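Local coordinates for tail spike protein (Acinetobacter phage vB_AbaP_AS12, PDB 6EU4) that probably recognises and cleaves capsular polysaccharide on the surface of Acinetobacter baumannii, as the trimeric tailspike with which the phage meets its host, at residues 25-30 with 78-83; 87-92 with 113-118; 103-108 with 123-128; 131-136 with 191-196. All coordinates share one frame; numbering follows the deposited sequence.

Contact 1 (25-30 with 78-83)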
# COMPACT_ATOMS: atom_id res chain seq x y z
N ALA A 25 2.31 -23.90 -51.10
CA ALA A 25 2.65 -25.16 -51.77
C ALA A 25 2.88 -24.95 -53.27
O ALA A 25 3.55 -25.76 -53.91
CB ALA A 25 1.55 -26.20 -51.56
N ASP A 26 2.31 -23.89 -53.84
CA ASP A 26 2.50 -23.62 -55.25
C ASP A 26 3.84 -22.98 -55.56
O ASP A 26 4.22 -22.89 -56.74
CB ASP A 26 1.37 -22.73 -55.75
CG ASP A 26 0.02 -23.42 -55.72
OD1 ASP A 26 -0.03 -24.63 -56.05
OD2 ASP A 26 -0.97 -22.77 -55.36
N LEU A 27 4.59 -22.55 -54.54
CA LEU A 27 5.90 -21.97 -54.77
C LEU A 27 6.89 -22.99 -55.33
O LEU A 27 7.66 -22.67 -56.24
CB LEU A 27 6.44 -21.36 -53.47
CG LEU A 27 5.67 -20.15 -52.92
CD1 LEU A 27 6.16 -19.76 -51.54
CD2 LEU A 27 5.77 -18.96 -53.86
N GLU A 28 6.85 -24.23 -54.83
CA GLU A 28 7.83 -25.23 -55.25
C GLU A 28 7.90 -25.37 -56.77
O GLU A 28 8.98 -25.61 -57.33
CB GLU A 28 7.52 -26.60 -54.63
CG GLU A 28 8.58 -27.66 -54.93
CD GLU A 28 8.17 -29.06 -54.52
OE1 GLU A 28 9.05 -29.95 -54.51
OE2 GLU A 28 6.98 -29.27 -54.21
N SER A 29 6.77 -25.24 -57.45
CA SER A 29 6.73 -25.41 -58.90
C SER A 29 6.57 -24.07 -59.61
O SER A 29 5.74 -23.93 -60.51
CB SER A 29 5.59 -26.36 -59.30
OG SER A 29 4.33 -25.76 -59.02
N LEU A 30 7.37 -23.09 -59.21
CA LEU A 30 7.29 -21.74 -59.75
C LEU A 30 8.63 -21.43 -60.43
O LEU A 30 9.65 -21.30 -59.75
CB LEU A 30 6.98 -20.74 -58.63
CG LEU A 30 6.68 -19.28 -58.97
CD1 LEU A 30 5.58 -19.17 -59.99
CD2 LEU A 30 6.29 -18.51 -57.71
N ASN A 78 11.40 -22.93 -50.45
CA ASN A 78 12.06 -23.16 -51.73
C ASN A 78 12.69 -21.88 -52.27
O ASN A 78 12.62 -21.57 -53.47
CB ASN A 78 11.08 -23.75 -52.75
CG ASN A 78 10.32 -24.94 -52.20
OD1 ASN A 78 9.09 -24.94 -52.17
ND2 ASN A 78 11.04 -25.97 -51.75
N GLY A 79 13.35 -21.13 -51.38
CA GLY A 79 14.02 -19.91 -51.75
C GLY A 79 13.17 -18.66 -51.68
O GLY A 79 13.71 -17.55 -51.77
N TRP A 80 11.85 -18.80 -51.53
CA TRP A 80 10.94 -17.66 -51.49
C TRP A 80 10.88 -17.14 -50.05
O TRP A 80 10.31 -17.79 -49.16
CB TRP A 80 9.56 -18.06 -52.00
CG TRP A 80 9.56 -18.31 -53.48
CD1 TRP A 80 9.79 -19.49 -54.11
CD2 TRP A 80 9.32 -17.34 -54.51
NE1 TRP A 80 9.70 -19.32 -55.47
CE2 TRP A 80 9.41 -18.01 -55.74
CE3 TRP A 80 9.03 -15.97 -54.51
CZ2 TRP A 80 9.25 -17.36 -56.96
CZ3 TRP A 80 8.86 -15.32 -55.73
CH2 TRP A 80 8.96 -16.03 -56.94
N VAL A 81 11.44 -15.95 -49.83
CA VAL A 81 11.58 -15.40 -48.49
C VAL A 81 10.38 -14.51 -48.16
O VAL A 81 9.99 -13.64 -48.96
CB VAL A 81 12.90 -14.62 -48.37
CG1 VAL A 81 13.01 -13.96 -47.00
CG2 VAL A 81 14.06 -15.57 -48.59
N LEU A 82 9.82 -14.72 -46.98
CA LEU A 82 8.64 -13.96 -46.56
C LEU A 82 8.99 -12.51 -46.27
O LEU A 82 9.93 -12.22 -45.53
CB LEU A 82 8.02 -14.61 -45.33
CG LEU A 82 6.73 -13.95 -44.82
CD1 LEU A 82 5.64 -13.98 -45.89
CD2 LEU A 82 6.27 -14.65 -43.55
N GLN A 83 8.22 -11.59 -46.83
CA GLN A 83 8.39 -10.17 -46.57
C GLN A 83 7.58 -9.82 -45.33
O GLN A 83 6.35 -9.83 -45.36
CB GLN A 83 7.94 -9.35 -47.78
CG GLN A 83 8.81 -9.51 -48.98
CD GLN A 83 10.17 -8.92 -48.74
OE1 GLN A 83 11.09 -9.61 -48.28
NE2 GLN A 83 10.32 -7.62 -49.04
O HOH W 1 10.24 -21.87 -57.12
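The indole of Trp80 is the flat surface on which the turn 25-30 rests. Leu27, its CG anti to the carbonyl carbon (chi1 -66°), crosses the indole obliquely and sets its methyl CD2 over the face of the five-membered ring, 3.9 Å from the centroid and 11° off the ring normal, a CH-pi contact. Its other methyl, CD1, reaches back to Trp80 CB at 3.8 Å. Leu30 approaches the six-membered part of the indole at about a right angle, bringing CD2 to 3.3 Å from Trp80 CZ2, although this leucine is poorly ordered. The indole N-H points out at the ring edge to a water lying in the ring plane, 3.1 Å from NE1. That water in turn donates to Leu27 O and Leu30 O, so one molecule ties the polar edge of the ring to two carbonyls of the turn. Beside this apolar patch, Asn78 OD1 packs on Glu28 CA at 3.3 Å, while the glutamate chain extends away. Leu27 and Leu30 also touch Val21, and Tyr63 meets the Trp80 ring, so the arrangement is that of a loop covering one face of a small mixed beta-sheet with apolar side chains.

Contact 2 (87-92 with 113-118)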
# COMPACT_ATOMS: atom_id res chain seq x y z
N ASN A 87 8.21 -6.40 -38.59
CA ASN A 87 8.71 -7.52 -37.79
C ASN A 87 7.61 -8.18 -36.97
O ASN A 87 7.82 -8.57 -35.82
CB ASN A 87 9.85 -7.08 -36.87
CG ASN A 87 10.64 -8.26 -36.30
OD1 ASN A 87 10.87 -9.26 -36.98
ND2 ASN A 87 11.06 -8.15 -35.05
N THR A 88 6.44 -8.32 -37.57
CA THR A 88 5.30 -8.95 -36.91
C THR A 88 4.72 -10.05 -37.79
O THR A 88 4.50 -9.83 -38.98
CB THR A 88 4.23 -7.91 -36.62
OG1 THR A 88 4.80 -6.86 -35.85
CG2 THR A 88 3.07 -8.53 -35.86
N VAL A 89 4.47 -11.22 -37.20
CA VAL A 89 3.87 -12.34 -37.92
C VAL A 89 2.82 -13.00 -37.03
O VAL A 89 2.72 -12.72 -35.83
CB VAL A 89 4.89 -13.42 -38.36
CG1 VAL A 89 5.93 -12.85 -39.31
CG2 VAL A 89 5.53 -14.06 -37.14
N SER A 90 2.08 -13.92 -37.63
CA SER A 90 1.09 -14.75 -36.96
C SER A 90 1.42 -16.23 -37.19
O SER A 90 2.07 -16.56 -38.18
CB SER A 90 -0.31 -14.45 -37.50
OG SER A 90 -0.65 -13.08 -37.30
N PRO A 91 0.99 -17.12 -36.31
CA PRO A 91 1.24 -18.56 -36.55
C PRO A 91 0.76 -19.04 -37.92
O PRO A 91 1.35 -19.96 -38.49
CB PRO A 91 0.48 -19.23 -35.40
CG PRO A 91 0.49 -18.22 -34.32
CD PRO A 91 0.34 -16.89 -35.01
N GLU A 92 -0.29 -18.41 -38.46
CA GLU A 92 -0.78 -18.72 -39.80
C GLU A 92 0.32 -18.61 -40.85
O GLU A 92 0.31 -19.36 -41.84
CB GLU A 92 -1.92 -17.76 -40.20
CG GLU A 92 -3.17 -17.82 -39.36
CD GLU A 92 -3.11 -16.88 -38.15
OE1 GLU A 92 -2.38 -17.19 -37.19
OE2 GLU A 92 -3.78 -15.83 -38.16
N LEU A 113 7.31 -18.57 -32.56
CA LEU A 113 7.73 -18.16 -31.22
C LEU A 113 9.24 -17.97 -31.10
O LEU A 113 9.69 -17.21 -30.24
CB LEU A 113 7.27 -19.17 -30.17
CG LEU A 113 5.76 -19.24 -29.95
CD1 LEU A 113 5.43 -20.20 -28.83
CD2 LEU A 113 5.18 -17.86 -29.66
N ILE A 114 10.03 -18.63 -31.94
CA ILE A 114 11.48 -18.48 -31.88
C ILE A 114 12.02 -17.73 -33.10
O ILE A 114 13.22 -17.76 -33.35
CB ILE A 114 12.18 -19.83 -31.70
CG1 ILE A 114 11.90 -20.76 -32.89
CG2 ILE A 114 11.74 -20.44 -30.40
CD1 ILE A 114 12.74 -22.04 -32.89
N SER A 115 11.16 -17.03 -33.84
CA SER A 115 11.55 -16.34 -35.06
C SER A 115 12.21 -14.99 -34.80
O SER A 115 12.83 -14.42 -35.71
CB SER A 115 10.33 -16.09 -35.94
OG SER A 115 9.46 -15.18 -35.29
N GLY A 116 12.04 -14.43 -33.62
CA GLY A 116 12.44 -13.06 -33.37
C GLY A 116 11.42 -12.02 -33.77
O GLY A 116 11.64 -10.83 -33.51
N CYS A 117 10.31 -12.42 -34.39
CA CYS A 117 9.23 -11.49 -34.69
C CYS A 117 8.33 -11.30 -33.47
O CYS A 117 8.23 -12.17 -32.60
CB CYS A 117 8.38 -11.99 -35.86
SG CYS A 117 9.33 -12.44 -37.33
N LYS A 118 7.66 -10.15 -33.43
CA LYS A 118 6.45 -10.04 -32.63
C LYS A 118 5.42 -11.03 -33.17
O LYS A 118 5.25 -11.16 -34.38
CB LYS A 118 5.90 -8.61 -32.69
CG LYS A 118 4.61 -8.42 -31.91
CD LYS A 118 4.12 -6.97 -31.92
CE LYS A 118 2.85 -6.84 -31.10
NZ LYS A 118 2.38 -5.42 -31.07
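Asn87 has backbone angles of the left-handed region and holds CG anti to its backbone N (chi1 -165°), which swings the amide over the turn that follows helix 106-113. Asn87 ND2 donates to Gly116 O at 3.1 Å, coming from above the carbonyl plane. The main chains then pair in parallel. Lys118 N gives a bent bond to Asn87 O at 2.9 Å, whereas Val89 N meets Lys118 O at 2.9 Å almost straight (168° at the hydrogen). Lys118 thus bridges to both neighbours of Thr88, and the side chains of Thr88 and Lys118 lie side by side. Val89, with CG2 between its backbone N and carbonyl carbon, presses that methyl on Cys117 CB at 3.7 Å. An ST turn, Cys117 N to Ser115 OG at 3.0 Å, shapes the approach to the strand, and the same OG is hydrogen-bonded to Val112 O. The fully extended Lys118 carries NZ to Glu140 of its own chain and Glu140 of the second subunit, while Asn87 OD1 accepts from Lys53 NZ of the second subunit. The beta pairing therefore delivers polar ends to the trimer interface, where the paired carboxylates should favour a protonated lysine.

Contact 3 (103-108 with 123-128)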
# COMPACT_ATOMS: atom_id res chain seq x y z
N PHE A 103 -6.79 -29.82 -36.45
CA PHE A 103 -5.49 -29.51 -37.03
C PHE A 103 -4.50 -29.17 -35.93
O PHE A 103 -4.77 -28.32 -35.08
CB PHE A 103 -5.58 -28.35 -38.02
CG PHE A 103 -4.29 -28.07 -38.71
CD1 PHE A 103 -3.92 -28.80 -39.83
CD2 PHE A 103 -3.42 -27.12 -38.21
CE1 PHE A 103 -2.72 -28.56 -40.46
CE2 PHE A 103 -2.21 -26.88 -38.82
CZ PHE A 103 -1.86 -27.60 -39.95
N ASP A 104 -3.34 -29.83 -35.97
CA ASP A 104 -2.28 -29.62 -34.98
C ASP A 104 -1.38 -28.49 -35.45
O ASP A 104 -0.59 -28.67 -36.39
CB ASP A 104 -1.49 -30.91 -34.78
CG ASP A 104 -0.48 -30.84 -33.65
OD1 ASP A 104 -0.39 -29.79 -32.96
OD2 ASP A 104 0.24 -31.85 -33.47
N SER A 105 -1.48 -27.33 -34.80
CA SER A 105 -0.70 -26.15 -35.13
C SER A 105 0.61 -26.04 -34.33
O SER A 105 1.28 -25.01 -34.40
CB SER A 105 -1.54 -24.88 -34.88
OG SER A 105 -2.52 -24.73 -35.89
N ALA A 106 0.99 -27.10 -33.60
CA ALA A 106 2.16 -27.05 -32.72
C ALA A 106 3.43 -26.60 -33.44
O ALA A 106 4.18 -25.76 -32.93
CB ALA A 106 2.40 -28.44 -32.12
N ILE A 107 3.71 -27.17 -34.60
CA ILE A 107 4.98 -26.91 -35.28
C ILE A 107 4.98 -25.47 -35.79
O ILE A 107 5.95 -24.74 -35.53
CB ILE A 107 5.23 -27.95 -36.37
CG1 ILE A 107 5.55 -29.30 -35.70
CG2 ILE A 107 6.37 -27.52 -37.31
CD1 ILE A 107 5.56 -30.51 -36.66
N PRO A 108 3.94 -25.02 -36.50
CA PRO A 108 3.91 -23.60 -36.91
C PRO A 108 4.01 -22.63 -35.75
O PRO A 108 4.71 -21.61 -35.86
CB PRO A 108 2.56 -23.46 -37.62
CG PRO A 108 2.17 -24.79 -38.00
CD PRO A 108 2.82 -25.77 -37.09
N GLY A 123 -6.79 -16.14 -33.05
CA GLY A 123 -7.87 -17.07 -32.83
C GLY A 123 -7.33 -18.18 -31.95
O GLY A 123 -6.30 -18.00 -31.29
N LEU A 124 -8.02 -19.31 -31.94
CA LEU A 124 -7.60 -20.46 -31.15
C LEU A 124 -6.79 -21.40 -32.02
O LEU A 124 -7.21 -21.76 -33.14
CB LEU A 124 -8.79 -21.19 -30.55
CG LEU A 124 -9.62 -20.34 -29.59
CD1 LEU A 124 -10.92 -21.08 -29.24
CD2 LEU A 124 -8.80 -19.95 -28.36
N TYR A 125 -5.65 -21.80 -31.51
CA TYR A 125 -4.78 -22.76 -32.17
C TYR A 125 -4.69 -23.99 -31.28
O TYR A 125 -4.53 -23.87 -30.07
CB TYR A 125 -3.39 -22.18 -32.38
CG TYR A 125 -3.37 -20.83 -33.04
CD1 TYR A 125 -3.33 -20.70 -34.42
CD2 TYR A 125 -3.38 -19.67 -32.27
CE1 TYR A 125 -3.29 -19.43 -35.02
CE2 TYR A 125 -3.33 -18.41 -32.85
CZ TYR A 125 -3.29 -18.30 -34.21
OH TYR A 125 -3.26 -17.04 -34.77
N HIS A 126 -4.81 -25.18 -31.89
CA HIS A 126 -4.76 -26.43 -31.15
C HIS A 126 -3.38 -27.06 -31.27
O HIS A 126 -2.76 -27.01 -32.33
CB HIS A 126 -5.84 -27.40 -31.65
CG HIS A 126 -7.22 -26.94 -31.31
ND1 HIS A 126 -7.82 -25.86 -31.93
CD2 HIS A 126 -8.10 -27.39 -30.38
CE1 HIS A 126 -9.01 -25.68 -31.40
NE2 HIS A 126 -9.21 -26.59 -30.46
N THR A 127 -2.90 -27.64 -30.17
CA THR A 127 -1.54 -28.15 -30.10
C THR A 127 -1.52 -29.51 -29.44
O THR A 127 -2.25 -29.76 -28.48
CB THR A 127 -0.66 -27.21 -29.29
OG1 THR A 127 -1.25 -27.03 -27.99
CG2 THR A 127 -0.51 -25.88 -30.00
N SER A 128 -0.67 -30.40 -29.95
CA SER A 128 -0.51 -31.73 -29.37
C SER A 128 0.70 -31.84 -28.46
O SER A 128 0.86 -32.87 -27.79
CB SER A 128 -0.40 -32.78 -30.47
OG SER A 128 0.88 -32.69 -31.08
O HOH W 2 -4.86 -25.60 -34.88
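The chain direction over 103-106 lies 76° from that over 125-128, the end of strand 124-127, and the nearest pair of CA atoms is Ala106 and Thr127, 4.7 Å apart. The crossing marks the start of helix 106-113, in a position consistent with the N-terminal cap seen in parallel beta-helices, and Asp104 forms an Asx turn at its threshold. With CG anti to the backbone N (chi1 -173°), the Asp104 carboxylate faces the end of the strand and works with both oxygens. Asp104 OD1 accepts from Ala106 N at 3.1 Å and from Ser128 N at 3.1 Å, each donor standing well above the carboxylate plane. Asp104 OD2 takes the hydroxyl of Ser128 in a short bond, 2.6 Å from OG, which a chi1 of 74° places between its own backbone N and carbonyl carbon. Three donors therefore grip one carboxylate, and their pull, together with the nearby helix N-terminus, would favour its ionised form. Ser105 occupies the N-cap position, yet its side chain makes no capping bond; its OG instead accepts from Lys97 N. Further along, Thr127 CG2 rests against Ala106 CA at 4.0 Å. Ser105 N donates to His126 O at 2.8 Å, nearly along the C=O axis. Next to this bond a water accepts from His126 N at 3.0 Å, donates to Phe103 O and lies 2.7 Å from Ser105 OG.

Contact 4 (131-136 with 191-196)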
# COMPACT_ATOMS: atom_id res chain seq x y z
N VAL A 131 4.38 -25.71 -26.34
CA VAL A 131 5.18 -24.78 -27.14
C VAL A 131 5.98 -23.93 -26.17
O VAL A 131 5.50 -23.62 -25.07
CB VAL A 131 4.31 -23.91 -28.07
CG1 VAL A 131 3.60 -24.82 -29.10
CG2 VAL A 131 3.28 -23.07 -27.30
N TYR A 132 7.21 -23.61 -26.55
CA TYR A 132 8.10 -22.89 -25.66
C TYR A 132 8.50 -21.54 -26.26
O TYR A 132 8.43 -21.31 -27.47
CB TYR A 132 9.35 -23.73 -25.34
CG TYR A 132 10.29 -23.94 -26.51
CD1 TYR A 132 11.26 -22.99 -26.83
CD2 TYR A 132 10.21 -25.08 -27.29
CE1 TYR A 132 12.12 -23.19 -27.91
CE2 TYR A 132 11.06 -25.28 -28.36
CZ TYR A 132 12.01 -24.33 -28.65
OH TYR A 132 12.85 -24.51 -29.72
N TYR A 133 8.89 -20.65 -25.36
CA TYR A 133 9.48 -19.38 -25.75
C TYR A 133 10.75 -19.19 -24.94
O TYR A 133 10.90 -19.77 -23.86
CB TYR A 133 8.49 -18.23 -25.55
CG TYR A 133 8.01 -18.03 -24.12
CD1 TYR A 133 7.00 -18.82 -23.57
CD2 TYR A 133 8.54 -17.02 -23.31
CE1 TYR A 133 6.56 -18.62 -22.27
CE2 TYR A 133 8.10 -16.82 -22.00
CZ TYR A 133 7.11 -17.63 -21.49
OH TYR A 133 6.67 -17.44 -20.20
N ASN A 134 11.66 -18.35 -25.46
CA ASN A 134 12.94 -18.12 -24.81
C ASN A 134 12.95 -16.72 -24.24
O ASN A 134 12.39 -16.49 -23.15
CB ASN A 134 14.10 -18.36 -25.79
CG ASN A 134 14.10 -19.76 -26.38
OD1 ASN A 134 14.18 -19.92 -27.60
ND2 ASN A 134 14.03 -20.78 -25.53
N SER A 135 13.58 -15.75 -24.89
CA SER A 135 13.74 -14.41 -24.35
C SER A 135 13.44 -13.38 -25.43
O SER A 135 13.43 -13.69 -26.63
CB SER A 135 15.17 -14.22 -23.80
OG SER A 135 15.31 -15.03 -22.64
N ASN A 136 13.19 -12.15 -25.00
CA ASN A 136 12.90 -11.05 -25.92
C ASN A 136 11.75 -11.40 -26.84
O ASN A 136 11.78 -11.12 -28.04
CB ASN A 136 14.14 -10.67 -26.72
CG ASN A 136 14.23 -9.18 -27.00
OD1 ASN A 136 14.96 -8.45 -26.33
ND2 ASN A 136 13.48 -8.73 -27.99
N ASN A 191 10.53 -10.93 -21.80
CA ASN A 191 9.36 -11.34 -22.55
C ASN A 191 8.17 -10.48 -22.16
O ASN A 191 8.09 -9.96 -21.04
CB ASN A 191 9.06 -12.81 -22.30
CG ASN A 191 10.19 -13.71 -22.75
OD1 ASN A 191 10.64 -13.62 -23.88
ND2 ASN A 191 10.67 -14.54 -21.85
N HIS A 192 7.25 -10.32 -23.09
CA HIS A 192 6.12 -9.40 -22.93
C HIS A 192 4.94 -10.08 -23.60
O HIS A 192 4.76 -9.98 -24.82
CB HIS A 192 6.47 -8.03 -23.50
CG HIS A 192 7.71 -7.47 -22.88
ND1 HIS A 192 7.74 -7.01 -21.58
CD2 HIS A 192 9.00 -7.41 -23.32
CE1 HIS A 192 8.97 -6.64 -21.27
NE2 HIS A 192 9.76 -6.89 -22.30
N LEU A 193 4.15 -10.79 -22.80
CA LEU A 193 3.04 -11.60 -23.28
C LEU A 193 1.73 -10.96 -22.88
O LEU A 193 1.58 -10.51 -21.74
CB LEU A 193 3.10 -13.00 -22.68
CG LEU A 193 3.99 -14.04 -23.33
CD1 LEU A 193 5.37 -13.51 -23.60
CD2 LEU A 193 4.03 -15.32 -22.50
N SER A 194 0.76 -10.92 -23.80
CA SER A 194 -0.52 -10.32 -23.42
C SER A 194 -1.68 -10.82 -24.27
O SER A 194 -1.54 -10.99 -25.48
CB SER A 194 -0.48 -8.80 -23.51
OG SER A 194 -0.20 -8.37 -24.81
N GLY A 195 -2.82 -11.00 -23.61
CA GLY A 195 -4.09 -11.04 -24.32
C GLY A 195 -4.48 -12.37 -24.92
O GLY A 195 -4.98 -12.41 -26.06
N PHE A 196 -4.27 -13.47 -24.20
CA PHE A 196 -4.64 -14.77 -24.74
C PHE A 196 -4.83 -15.78 -23.62
O PHE A 196 -4.55 -15.50 -22.45
CB PHE A 196 -3.60 -15.28 -25.75
CG PHE A 196 -2.21 -15.43 -25.20
CD1 PHE A 196 -1.83 -16.60 -24.58
CD2 PHE A 196 -1.27 -14.41 -25.34
CE1 PHE A 196 -0.54 -16.76 -24.10
CE2 PHE A 196 0.01 -14.56 -24.85
CZ PHE A 196 0.38 -15.74 -24.23
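Within the parallel beta-helix, the turn that leaves strand 131-133 meets the residue that leads into strand 192-194, and Asn191 makes the polar link between them. Its CG is anti to the carbonyl carbon (chi1 -62°), which turns the amide toward the bend at Asn134 to Asn136. Asn191 ND2 donates to Asn134 O at 2.9 Å, at 155° about the hydrogen; the acceptor lies close to the plane of the amide, though the donor stands above the plane of the carbonyl. The same nitrogen, Asn191 ND2, sits in the plane of the Tyr133 ring at its edge, 3.4 Å from CE2, with the amide and ring planes 83° apart. OD1 faces the following peptides of the same turn and accepts from Thr137 N. The amide thus joins turns of successive coils of what appears to be a parallel beta-helix, linking the turn before strand 138-141 to the entry of strand 192-194, which pairs with 138-141 in parallel. Tyr133, its CG between the backbone N and the carbonyl carbon, projects toward strand 192-194 and meets Leu193 tip to tip. Leu193 CD2 lies over one ring face, displaced toward the rim, 4.0 Å from Tyr133 CZ. Met177 and Ala179 also touch the tyrosine, Ile139 packs on Leu193, and the phenol oxygen is hydrogen-bonded to the hydroxyl of Tyr221. On the turn itself, Asn136 OD1 accepts from Asp146 N of the second subunit.

In the fold
Along the chain contact 1, in the N-terminal sheet, precedes the others; contacts 2 and 3 cross, and contact 4 comes after both, in the parallel beta-helix. Contact 1 stands apart: its centre is 18 Å from that of contact 2, to which it is joined through the chain alone, and the side chain of Trp80 is about 13 Å from a bound zinc ion. The other three all involve or touch helix 106-113. Contacts 2 and 3, 15 Å between centres, share a probable hydrogen bond between Tyr125 OH and Glu92 OE1, 2.6 Å. Contacts 2 and 4, with centres 11 Å apart, meet where Leu113 and Ile114 pack on segment 131-136. Contacts 1, 2 and 4 touch the second subunit, whereas contact 3 lies within its own chain.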